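Local atomic coordinates of catalase (Corynebacterium glutamicum, PDB entry 4B7H), a protein that catalyses the breakdown of hydrogen peroxide to water and oxygen at a heme iron, binds NADPH, and is inhibited by nitric oxide. Residues Gly169-Ala173 with Asp174-Asp178; Gln346-Ile349 with Phe350-Asp354; Ser380-Gly383 with Ser384-Ile388; Gly482-Glu485 with Ala486-Pro489. All coordinates share one frame; numbering follows the deposited sequence. Where two conformers were deposited one is given.

Contact 1 of 4, residues Gly169-Ala173 with Asp174-Asp178; sequences GLRDA and DMQWD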
loop_
_atom_site.group_PDB
_atom_site.type_symbol
_atom_site.label_atom_id
_atom_site.label_comp_id
_atom_site.label_asym_id
_atom_site.label_seq_id
_atom_site.Cartn_x
_atom_site.Cartn_y
_atom_site.Cartn_z
ATOM N N GLY A 169 22.239 -11.355 4.511
ATOM C CA GLY A 169 22.265 -10.017 3.949
ATOM C C GLY A 169 23.618 -9.548 3.436
ATOM O O GLY A 169 23.857 -8.344 3.373
ATOM N N LEU A 170 24.499 -10.478 3.068
ATOM C CA LEU A 170 25.802 -10.111 2.505
ATOM C C LEU A 170 25.835 -10.375 1.005
ATOM O O LEU A 170 25.324 -11.396 0.546
ATOM C CB LEU A 170 26.932 -10.904 3.167
ATOM C CG LEU A 170 27.111 -10.691 4.670
ATOM C CD1 LEU A 170 28.245 -11.563 5.203
ATOM C CD2 LEU A 170 27.357 -9.220 4.986
ATOM N N ARG A 171 26.423 -9.454 0.242
ATOM C CA ARG A 171 26.756 -9.732 -1.155
ATOM C C ARG A 171 27.842 -10.808 -1.180
ATOM O O ARG A 171 28.540 -11.020 -0.184
ATOM C CB ARG A 171 27.216 -8.464 -1.872
ATOM C CG ARG A 171 26.151 -7.377 -1.909
ATOM C CD ARG A 171 26.602 -6.204 -2.770
ATOM N NE ARG A 171 26.506 -6.519 -4.195
ATOM C CZ ARG A 171 27.227 -5.943 -5.154
ATOM N NH1 ARG A 171 28.133 -5.013 -4.862
ATOM N NH2 ARG A 171 27.044 -6.307 -6.420
ATOM N N ASP A 172 27.995 -11.493 -2.307
ATOM C CA ASP A 172 28.803 -12.704 -2.293
ATOM C C ASP A 172 29.439 -12.999 -3.646
ATOM O O ASP A 172 28.738 -13.219 -4.639
ATOM C CB ASP A 172 27.935 -13.891 -1.847
ATOM C CG ASP A 172 28.742 -15.141 -1.615
ATOM O OD1 ASP A 172 29.494 -15.176 -0.618
ATOM O OD2 ASP A 172 28.626 -16.088 -2.423
ATOM N N ALA A 173 30.769 -13.047 -3.661
ATOM C CA ALA A 173 31.522 -13.327 -4.879
ATOM C C ALA A 173 31.210 -14.697 -5.463
ATOM O O ALA A 173 31.083 -14.836 -6.685
ATOM C CB ALA A 173 33.022 -13.192 -4.627
ATOM N N ASP A 174 31.107 -15.712 -4.611
ATOM C CA ASP A 174 30.846 -17.050 -5.124
ATOM C C ASP A 174 29.527 -17.083 -5.882
ATOM O O ASP A 174 29.436 -17.647 -6.975
ATOM C CB ASP A 174 30.819 -18.100 -4.020
ATOM C CG ASP A 174 30.748 -19.499 -4.580
ATOM O OD1 ASP A 174 31.806 -20.002 -4.997
ATOM O OD2 ASP A 174 29.643 -20.078 -4.660
ATOM N N MET A 175 28.500 -16.467 -5.302
ATOM C CA MET A 175 27.203 -16.408 -5.956
ATOM C C MET A 175 27.279 -15.688 -7.307
ATOM O O MET A 175 26.690 -16.140 -8.294
ATOM C CB MET A 175 26.182 -15.743 -5.030
ATOM C CG MET A 175 24.895 -15.329 -5.735
ATOM S SD MET A 175 23.512 -14.945 -4.636
ATOM C CE MET A 175 24.122 -13.487 -3.798
ATOM N N GLN A 176 27.999 -14.570 -7.363
ATOM C CA GLN A 176 28.085 -13.816 -8.615
ATOM C C GLN A 176 28.721 -14.641 -9.722
ATOM O O GLN A 176 28.221 -14.685 -10.852
ATOM C CB GLN A 176 28.868 -12.520 -8.419
ATOM C CG GLN A 176 28.184 -11.585 -7.445
ATOM C CD GLN A 176 28.683 -10.150 -7.511
ATOM O OE1 GLN A 176 29.431 -9.763 -8.420
ATOM N NE2 GLN A 176 28.260 -9.344 -6.543
ATOM N N TRP A 177 29.822 -15.308 -9.397
ATOM C CA TRP A 177 30.552 -16.090 -10.391
ATOM C C TRP A 177 29.894 -17.437 -10.681
ATOM O O TRP A 177 29.994 -17.946 -11.804
ATOM C CB TRP A 177 32.010 -16.270 -9.969
ATOM C CG TRP A 177 32.774 -14.992 -10.076
ATOM C CD1 TRP A 177 33.134 -14.152 -9.058
ATOM C CD2 TRP A 177 33.229 -14.378 -11.284
ATOM N NE1 TRP A 177 33.800 -13.058 -9.563
ATOM C CE2 TRP A 177 33.870 -13.177 -10.929
ATOM C CE3 TRP A 177 33.169 -14.737 -12.638
ATOM C CZ2 TRP A 177 34.445 -12.327 -11.876
ATOM C CZ3 TRP A 177 33.726 -13.889 -13.574
ATOM C CH2 TRP A 177 34.364 -12.703 -13.190
ATOM N N ASP A 178 29.230 -18.024 -9.686
ATOM C CA ASP A 178 28.478 -19.254 -9.927
ATOM C C ASP A 178 27.411 -18.976 -10.981
ATOM O O ASP A 178 27.274 -19.728 -11.954
ATOM C CB ASP A 178 27.836 -19.771 -8.634
ATOM C CG ASP A 178 27.224 -21.154 -8.791
ATOM O OD1 ASP A 178 27.837 -22.007 -9.467
ATOM O OD2 ASP A 178 26.121 -21.384 -8.239
HETATM O O HOH W 1 26.250 -10.731 -4.685
HETATM O O HOH W 2 32.043 -15.514 -1.874
#
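OD2 of D172 accepts a hydrogen bond of 2.9 Å from M175 N, the capping bond that marks D172 as the N-cap of helix 173-182. It illustrates how a side chain can do the work of a missing turn: CG stands anti to the backbone N (chi1 -172°), which swings the carboxylate over the first amides of the helix. M175 N reaches OD2 on its anti side, 28° out of the carboxylate plane. The other oxygen serves the neighbouring amide indirectly, since a water donates to D172 OD1 at 2.9 Å and accepts from D174 N at the same distance. The first true helical bonds follow: Q176 N donates to D172 O (3.1 Å), and W177 N to A173 O (3.0 Å). Q176 comes back along the helix toward R171, where guanidinium and amide planes lie 38° apart. R171 NH2 and Q176 NE2 approach obliquely to 3.3 Å; both are donors and make no bond, and R171 NH2 is held instead by the backbone carbonyl of Q162. A second water accepts from both D172 N and Q176 NE2, so the amide end is tied to the chain just before the helix. Beyond the contact, D174 joins two other parts of the assembly, OD1 binding S484 and T487 and OD2 making a salt bridge to R401 of the second subunit. W177, with NE1 bound to A479 O, turns the edge of its indole to the first turn, CD1 lying 3.2 Å from A173 O.

Contact 2 of 4, residues Gln346-Ile349 with Phe350-Asp354; sequences QARI and FAYAD. With HEM (protoporphyrin IX containing Fe), chain E.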
loop_
_atom_site.group_PDB
_atom_site.type_symbol
_atom_site.label_atom_id
_atom_site.label_comp_id
_atom_site.label_asym_id
_atom_site.label_seq_id
_atom_site.Cartn_x
_atom_site.Cartn_y
_atom_site.Cartn_z
ATOM N N GLN A 346 11.299 -7.258 -24.760
ATOM C CA GLN A 346 9.873 -7.544 -24.651
ATOM C C GLN A 346 9.439 -7.755 -23.197
ATOM O O GLN A 346 8.361 -7.321 -22.798
ATOM C CB GLN A 346 9.477 -8.700 -25.579
ATOM C CG GLN A 346 9.754 -8.340 -27.036
ATOM C CD GLN A 346 8.818 -8.988 -28.034
ATOM O OE1 GLN A 346 7.884 -9.715 -27.676
ATOM N NE2 GLN A 346 9.063 -8.716 -29.315
ATOM N N ALA A 347 10.285 -8.390 -22.394
ATOM C CA ALA A 347 10.012 -8.500 -20.964
ATOM C C ALA A 347 10.034 -7.128 -20.277
ATOM O O ALA A 347 9.175 -6.835 -19.440
ATOM C CB ALA A 347 11.001 -9.453 -20.299
ATOM N N ARG A 348 11.007 -6.284 -20.629
ATOM C CA ARG A 348 11.083 -4.935 -20.074
ATOM C C ARG A 348 9.824 -4.117 -20.347
ATOM O O ARG A 348 9.389 -3.347 -19.493
ATOM C CB ARG A 348 12.294 -4.193 -20.626
ATOM C CG ARG A 348 13.622 -4.789 -20.217
ATOM C CD ARG A 348 14.766 -3.990 -20.818
ATOM N NE ARG A 348 14.921 -2.704 -20.145
ATOM C CZ ARG A 348 15.364 -1.589 -20.726
ATOM N NH1 ARG A 348 15.689 -1.581 -22.017
ATOM N NH2 ARG A 348 15.469 -0.470 -20.015
ATOM N N ILE A 349 9.232 -4.287 -21.527
ATOM C CA ILE A 349 8.051 -3.500 -21.882
ATOM C C ILE A 349 6.911 -3.752 -20.884
ATOM O O ILE A 349 6.102 -2.861 -20.605
ATOM C CB ILE A 349 7.632 -3.765 -23.347
ATOM C CG1 ILE A 349 8.756 -3.350 -24.315
ATOM C CG2 ILE A 349 6.345 -3.038 -23.699
ATOM C CD1 ILE A 349 9.151 -1.880 -24.247
ATOM N N PHE A 350 6.877 -4.950 -20.305
ATOM C CA PHE A 350 5.951 -5.231 -19.217
ATOM C C PHE A 350 6.434 -4.720 -17.848
ATOM O O PHE A 350 5.678 -4.104 -17.092
ATOM C CB PHE A 350 5.663 -6.733 -19.107
ATOM C CG PHE A 350 5.032 -7.110 -17.797
ATOM C CD1 PHE A 350 3.712 -6.771 -17.534
ATOM C CD2 PHE A 350 5.767 -7.747 -16.808
ATOM C CE1 PHE A 350 3.122 -7.076 -16.318
ATOM C CE2 PHE A 350 5.179 -8.059 -15.585
ATOM C CZ PHE A 350 3.856 -7.724 -15.343
ATOM N N ALA A 351 7.696 -4.991 -17.537
ATOM C CA ALA A 351 8.184 -4.943 -16.165
ATOM C C ALA A 351 8.230 -3.577 -15.494
ATOM O O ALA A 351 8.019 -3.490 -14.288
ATOM C CB ALA A 351 9.542 -5.605 -16.082
ATOM N N TYR A 352 8.525 -2.519 -16.242
ATOM C CA TYR A 352 8.781 -1.228 -15.594
ATOM C C TYR A 352 7.508 -0.605 -15.039
ATOM O O TYR A 352 7.466 -0.227 -13.864
ATOM C CB TYR A 352 9.501 -0.250 -16.524
ATOM C CG TYR A 352 10.941 -0.635 -16.793
ATOM C CD1 TYR A 352 11.256 -1.836 -17.432
ATOM C CD2 TYR A 352 11.983 0.197 -16.423
ATOM C CE1 TYR A 352 12.566 -2.194 -17.672
ATOM C CE2 TYR A 352 13.304 -0.148 -16.682
ATOM C CZ TYR A 352 13.584 -1.351 -17.299
ATOM O OH TYR A 352 14.884 -1.703 -17.565
ATOM N N ALA A 353 6.474 -0.509 -15.876
ATOM C CA ALA A 353 5.192 0.019 -15.431
ATOM C C ALA A 353 4.635 -0.841 -14.307
ATOM O O ALA A 353 4.023 -0.332 -13.375
ATOM C CB ALA A 353 4.207 0.092 -16.584
ATOM N N ASP A 354 4.848 -2.152 -14.391
ATOM C CA ASP A 354 4.393 -3.040 -13.337
ATOM C C ASP A 354 5.039 -2.652 -12.003
ATOM O O ASP A 354 4.354 -2.513 -10.984
ATOM C CB ASP A 354 4.700 -4.499 -13.678
ATOM C CG ASP A 354 4.251 -5.445 -12.595
ATOM O OD1 ASP A 354 3.031 -5.494 -12.330
ATOM O OD2 ASP A 354 5.105 -6.127 -11.992
HETATM C CHA HEM E . 15.509 -0.268 -13.800
HETATM C CHB HEM E . 13.469 -4.409 -15.285
HETATM C CHC HEM E . 17.179 -5.064 -18.326
HETATM C CHD HEM E . 18.201 -0.381 -17.873
HETATM C C1A HEM E . 14.647 -1.330 -13.923
HETATM C C2A HEM E . 13.405 -1.504 -13.193
HETATM C C3A HEM E . 12.844 -2.643 -13.626
HETATM C C4A HEM E . 13.708 -3.227 -14.623
HETATM C CMA HEM E . 11.520 -3.279 -13.189
HETATM C CAA HEM E . 12.854 -0.522 -12.135
HETATM C CBA HEM E . 12.028 0.552 -12.828
HETATM C CGA HEM E . 11.296 1.441 -11.858
HETATM O O1A HEM E . 11.205 2.658 -12.154
HETATM O O2A HEM E . 10.796 0.965 -10.805
HETATM C C1B HEM E . 14.303 -4.974 -16.222
HETATM C C2B HEM E . 14.123 -6.261 -16.857
HETATM C C3B HEM E . 15.173 -6.447 -17.683
HETATM C C4B HEM E . 16.016 -5.274 -17.604
HETATM C CMB HEM E . 12.937 -7.204 -16.569
HETATM C CAB HEM E . 15.495 -7.621 -18.628
HETATM C CBB HEM E . 14.546 -8.392 -19.156
HETATM C C1C HEM E . 17.676 -3.803 -18.606
HETATM C C2C HEM E . 18.447 -3.390 -19.769
HETATM C C3C HEM E . 18.723 -2.082 -19.623
HETATM C C4C HEM E . 18.116 -1.642 -18.385
HETATM C CMC HEM E . 18.872 -4.327 -20.927
HETATM C CAC HEM E . 19.462 -1.107 -20.572
HETATM C CBC HEM E . 19.489 -1.273 -21.905
HETATM C C1D HEM E . 17.631 0.041 -16.703
HETATM C C2D HEM E . 17.845 1.344 -16.162
HETATM C C3D HEM E . 17.020 1.396 -14.904
HETATM C C4D HEM E . 16.368 0.119 -14.801
HETATM C CMD HEM E . 18.733 2.448 -16.729
HETATM C CAD HEM E . 16.902 2.600 -13.982
HETATM C CBD HEM E . 15.954 3.609 -14.626
HETATM C CGD HEM E . 15.962 4.805 -13.722
HETATM O O1D HEM E . 14.912 5.121 -13.108
HETATM O O2D HEM E . 17.038 5.441 -13.593
HETATM N NA HEM E . 14.803 -2.395 -14.797
HETATM N NB HEM E . 15.462 -4.397 -16.692
HETATM N NC HEM E . 17.486 -2.705 -17.782
HETATM N ND HEM E . 16.763 -0.667 -15.877
HETATM FE FE HEM E . 16.173 -2.552 -16.259
HETATM O O HOH W 3 6.960 -1.179 -18.610
#
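The proximal side of the heme pocket is built here from a single helix, with Y352 OH bound to the iron at 2.0 Å and R348, one turn earlier, gripping the same oxygen. R348 does so side-on: NE and NH2 each donate to Y352 OH at 2.8 Å, and that oxygen lies only 7° out of the guanidinium plane. A bend at chi3 (73°) brings the edge of the guanidinium to the phenol oxygen while one face lies over the porphyrin, NH2 of R348 being 3.3 Å from HEM C4C. The guanidinium and phenol ring are steeply inclined to each other, 68° apart. Two further partners fix the rotation of R348, H212 NE2 on NH1 and V140 O on NH2. In the catalase fold this is the long helix 343-359, which runs along the proximal side of the heme. Its backbone bonds are uneven: A351 N donates to A347 O at 3.0 Å, whereas the bond from Y352 N to R348 O, 3.5 Å, is weak. HEM C4A lies over one face of the tyrosine ring, toward its rim, with the ring tilted against the porphyrin. A351 and A347 bring small methyl groups to the porphyrin rim, A347 CB lying 3.9 Å from HEM CBB.

Contact 3 of 4, residues Ser380-Gly383 with Ser384-Ile388; sequences SREG and SMQYI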
loop_
_atom_site.group_PDB
_atom_site.type_symbol
_atom_site.label_atom_id
_atom_site.label_comp_id
_atom_site.label_asym_id
_atom_site.label_seq_id
_atom_site.Cartn_x
_atom_site.Cartn_y
_atom_site.Cartn_z
ATOM N N SER A 380 -9.212 5.445 -18.375
ATOM C CA SER A 380 -8.816 5.029 -17.028
ATOM C C SER A 380 -9.312 6.044 -16.002
ATOM O O SER A 380 -9.438 7.235 -16.304
ATOM C CB SER A 380 -7.297 4.898 -16.917
ATOM O OG SER A 380 -6.818 3.861 -17.748
ATOM N N ARG A 381 -9.569 5.576 -14.783
ATOM C CA ARG A 381 -10.186 6.409 -13.757
ATOM C C ARG A 381 -9.829 5.896 -12.374
ATOM O O ARG A 381 -9.297 4.784 -12.222
ATOM C CB ARG A 381 -11.712 6.404 -13.922
ATOM C CG ARG A 381 -12.344 5.042 -13.644
ATOM C CD ARG A 381 -13.853 5.097 -13.723
ATOM N NE ARG A 381 -14.458 3.922 -13.104
ATOM C CZ ARG A 381 -15.743 3.838 -12.775
ATOM N NH1 ARG A 381 -16.560 4.850 -13.026
ATOM N NH2 ARG A 381 -16.212 2.742 -12.201
ATOM N N GLU A 382 -10.128 6.713 -11.367
ATOM C CA GLU A 382 -10.038 6.319 -9.961
ATOM C C GLU A 382 -8.635 5.844 -9.590
ATOM O O GLU A 382 -7.642 6.363 -10.123
ATOM C CB GLU A 382 -11.159 5.330 -9.590
ATOM C CG GLU A 382 -12.505 5.920 -9.982
ATOM C CD GLU A 382 -13.713 5.060 -9.667
ATOM O OE1 GLU A 382 -13.570 3.963 -9.096
ATOM O OE2 GLU A 382 -14.832 5.495 -10.011
ATOM N N GLY A 383 -8.546 4.885 -8.672
ATOM C CA GLY A 383 -7.270 4.494 -8.101
ATOM C C GLY A 383 -6.821 5.426 -6.983
ATOM O O GLY A 383 -7.264 6.577 -6.872
ATOM N N SER A 384 -5.921 4.919 -6.152
ATOM C CA SER A 384 -5.388 5.677 -5.021
ATOM C C SER A 384 -4.814 7.018 -5.448
ATOM O O SER A 384 -4.145 7.116 -6.480
ATOM C CB SER A 384 -4.274 4.887 -4.322
ATOM O OG SER A 384 -4.756 3.671 -3.784
ATOM N N MET A 385 -5.054 8.044 -4.640
ATOM C CA MET A 385 -4.407 9.337 -4.844
ATOM C C MET A 385 -4.653 9.889 -6.249
ATOM O O MET A 385 -3.727 10.320 -6.945
ATOM C CB MET A 385 -2.902 9.242 -4.517
ATOM C CG MET A 385 -2.608 9.066 -3.021
ATOM S SD MET A 385 -2.959 10.551 -2.051
ATOM C CE MET A 385 -1.694 11.657 -2.654
ATOM N N GLN A 386 -5.915 9.877 -6.668
ATOM C CA GLN A 386 -6.263 10.443 -7.963
ATOM C C GLN A 386 -6.264 11.968 -7.858
ATOM O O GLN A 386 -7.158 12.556 -7.244
ATOM C CB GLN A 386 -7.627 9.948 -8.461
ATOM C CG GLN A 386 -7.949 10.545 -9.824
ATOM C CD GLN A 386 -9.284 10.135 -10.409
ATOM O OE1 GLN A 386 -10.159 9.603 -9.726
ATOM N NE2 GLN A 386 -9.448 10.390 -11.700
ATOM N N TYR A 387 -5.247 12.605 -8.430
ATOM C CA TYR A 387 -5.198 14.068 -8.417
ATOM C C TYR A 387 -5.917 14.639 -9.617
ATOM O O TYR A 387 -6.670 15.612 -9.485
ATOM C CB TYR A 387 -3.768 14.576 -8.421
ATOM C CG TYR A 387 -3.611 16.069 -8.238
ATOM C CD1 TYR A 387 -4.101 16.975 -9.180
ATOM C CD2 TYR A 387 -2.927 16.575 -7.144
ATOM C CE1 TYR A 387 -3.947 18.323 -9.021
ATOM C CE2 TYR A 387 -2.746 17.932 -6.985
ATOM C CZ TYR A 387 -3.257 18.798 -7.910
ATOM O OH TYR A 387 -3.080 20.148 -7.711
ATOM N N ILE A 388 -5.721 14.036 -10.784
ATOM C CA ILE A 388 -6.253 14.562 -12.037
ATOM C C ILE A 388 -7.461 13.744 -12.473
ATOM O O ILE A 388 -7.437 12.515 -12.412
ATOM C CB ILE A 388 -5.169 14.530 -13.138
ATOM C CG1 ILE A 388 -3.973 15.398 -12.723
ATOM C CG2 ILE A 388 -5.746 14.993 -14.463
ATOM C CD1 ILE A 388 -2.778 15.251 -13.622
HETATM O O HOH W 4 -12.260 9.101 -11.523
#
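Q386 stretches back across an irregular turn toward E382, and its amide oxygen OE1 comes to 3.3 Å from E382 CA. The turn lies in the long loop between helix 343-359 and strand 423-424. With CG opposite its own amide nitrogen (chi1 -179°) and the chain extended beyond it, the glutamine spans from one limb to the other. A water completes the bridge, accepting from E382 N at 3.2 Å and donating to Q386 OE1 at 2.8 Å. The amide's other end is directed along its own limb, where NE2 donates to I388 O (3.0 Å), with the acceptor 19° out of the amide plane. One side chain thus serves both limbs of the turn. On the first limb E382, extended, lays its carboxylate oxygen OE2 over one face of the R381 guanidinium, 3.5 Å from R381 NE. No N-H points at that oxygen, so the attraction is one of charge. R381 NE and NH1 have partners in other subunits, NE with E62 of the fourth and NH1 with N166 OD1 and R164 O of the second. G383, with phi of 82°, sits where a CB would collide with the preceding carbonyl oxygen. N363 ND2 further bonds to both E382 O and S384 O. Amides and water, more than regular backbone bonding, hold this turn, which implies a shape set largely by its polar network and the surrounding subunits.

Contact 4 of 4, residues Gly482-Glu485 with Ala486-Pro489; sequences GISE and ATEP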
loop_
_atom_site.group_PDB
_atom_site.type_symbol
_atom_site.label_atom_id
_atom_site.label_comp_id
_atom_site.label_asym_id
_atom_site.label_seq_id
_atom_site.Cartn_x
_atom_site.Cartn_y
_atom_site.Cartn_z
ATOM N N GLY A 482 37.291 -14.660 -2.846
ATOM C CA GLY A 482 36.164 -15.107 -2.046
ATOM C C GLY A 482 35.343 -16.229 -2.662
ATOM O O GLY A 482 34.511 -16.832 -1.984
ATOM N N ILE A 483 35.565 -16.534 -3.937
ATOM C CA ILE A 483 34.869 -17.672 -4.528
ATOM C C ILE A 483 35.319 -18.985 -3.895
ATOM O O ILE A 483 36.429 -19.088 -3.354
ATOM C CB ILE A 483 35.018 -17.741 -6.064
ATOM C CG1 ILE A 483 36.483 -17.962 -6.474
ATOM C CG2 ILE A 483 34.395 -16.502 -6.713
ATOM C CD1 ILE A 483 36.697 -18.076 -7.979
ATOM N N SER A 484 34.440 -19.977 -3.942
ATOM C CA SER A 484 34.733 -21.290 -3.379
ATOM C C SER A 484 35.661 -22.076 -4.287
ATOM O O SER A 484 35.855 -21.726 -5.457
ATOM C CB SER A 484 33.438 -22.075 -3.190
ATOM O OG SER A 484 32.919 -22.503 -4.442
ATOM N N GLU A 485 36.232 -23.150 -3.750
ATOM C CA GLU A 485 37.067 -24.036 -4.556
ATOM C C GLU A 485 36.287 -24.664 -5.707
ATOM O O GLU A 485 36.841 -24.897 -6.777
ATOM C CB GLU A 485 37.682 -25.135 -3.699
ATOM C CG GLU A 485 38.688 -24.641 -2.698
ATOM C CD GLU A 485 39.274 -25.773 -1.885
ATOM O OE1 GLU A 485 38.677 -26.870 -1.879
ATOM O OE2 GLU A 485 40.331 -25.567 -1.258
ATOM N N ALA A 486 35.001 -24.928 -5.495
ATOM C CA ALA A 486 34.160 -25.490 -6.554
ATOM C C ALA A 486 34.024 -24.522 -7.724
ATOM O O ALA A 486 33.952 -24.928 -8.884
ATOM C CB ALA A 486 32.784 -25.838 -6.006
ATOM N N THR A 487 33.968 -23.235 -7.410
ATOM C CA THR A 487 33.740 -22.222 -8.429
ATOM C C THR A 487 35.005 -21.866 -9.217
ATOM O O THR A 487 34.918 -21.468 -10.380
ATOM C CB THR A 487 33.105 -20.991 -7.769
ATOM O OG1 THR A 487 31.843 -21.386 -7.216
ATOM C CG2 THR A 487 32.869 -19.851 -8.763
ATOM N N GLU A 488 36.171 -22.015 -8.595
ATOM C CA GLU A 488 37.433 -21.669 -9.260
ATOM C C GLU A 488 37.595 -22.220 -10.691
ATOM O O GLU A 488 37.774 -21.425 -11.626
ATOM C CB GLU A 488 38.647 -22.005 -8.376
ATOM C CG GLU A 488 38.785 -21.080 -7.180
ATOM C CD GLU A 488 39.829 -21.544 -6.179
ATOM O OE1 GLU A 488 40.276 -22.707 -6.255
ATOM O OE2 GLU A 488 40.201 -20.740 -5.305
ATOM N N PRO A 489 37.501 -23.558 -10.880
ATOM C CA PRO A 489 37.675 -24.073 -12.244
ATOM C C PRO A 489 36.594 -23.606 -13.219
ATOM O O PRO A 489 36.900 -23.454 -14.403
ATOM C CB PRO A 489 37.612 -25.598 -12.061
ATOM C CG PRO A 489 36.881 -25.798 -10.777
ATOM C CD PRO A 489 37.301 -24.654 -9.913
HETATM O O HOH W 5 38.630 -20.712 -2.997
#
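S484 turns its hydroxyl toward the start of helix 487-498, where OG accepts from T487 N at 3.2 Å. With chi1 at 73°, OG is wedged between the backbone N and the carbonyl carbon, and from there it faces the amide of T487. S484 O takes E488 N at 3.2 Å and, more weakly, T487 N, so hydroxyl and carbonyl of one residue together cap the helix. T487 is turned differently, OG1 opposite its carbonyl carbon, yet both hydroxyls meet the carboxylate of D174, while the T487 methyl group CG2 points to I483, 4.0 Å from I483 CB. I483 in turn lies obliquely across E488, I483 CD1 touching the aliphatic CG of E488 at 3.7 Å. The E488 carboxylate lies over the S484-E485 backbone, and a water donates to E488 OE2 and to I483 O, each at 2.8 Å. OE2 is also held by Y510 OH and, as a salt bridge, by K514 NZ. P489 has no N-H to give E485 O; instead P489 CD meets E485 O at 3.2 Å. R401 of the second subunit packs on S484, A486 and T487. The cap joins the loop after helix 466-479 to helix 487-498 and lies against helix 173-182, with I483 on A173, D174 and W177 and T487 pressed against the same tryptophan.

Each contact is local, joining residues of one continuous stretch, so the four follow in series along the chain and none nests or crosses another. Contact 1 ends the loop after helix 155-162 and starts helix 173-182. Contact 2 lies within helix 343-359, with its centre 26 Å from that of contact 1. Contact 3 bends the long loop between helix 343-359 and strand 423-424. Contact 4 closes the loop between helices 466-479 and 487-498. Only contacts 1 and 4 touch, tying the C-terminal helices to the core; contacts 3 and 4 lie on opposite sides of the chain's centre. Contacts 1, 3 and 4 all meet the second subunit.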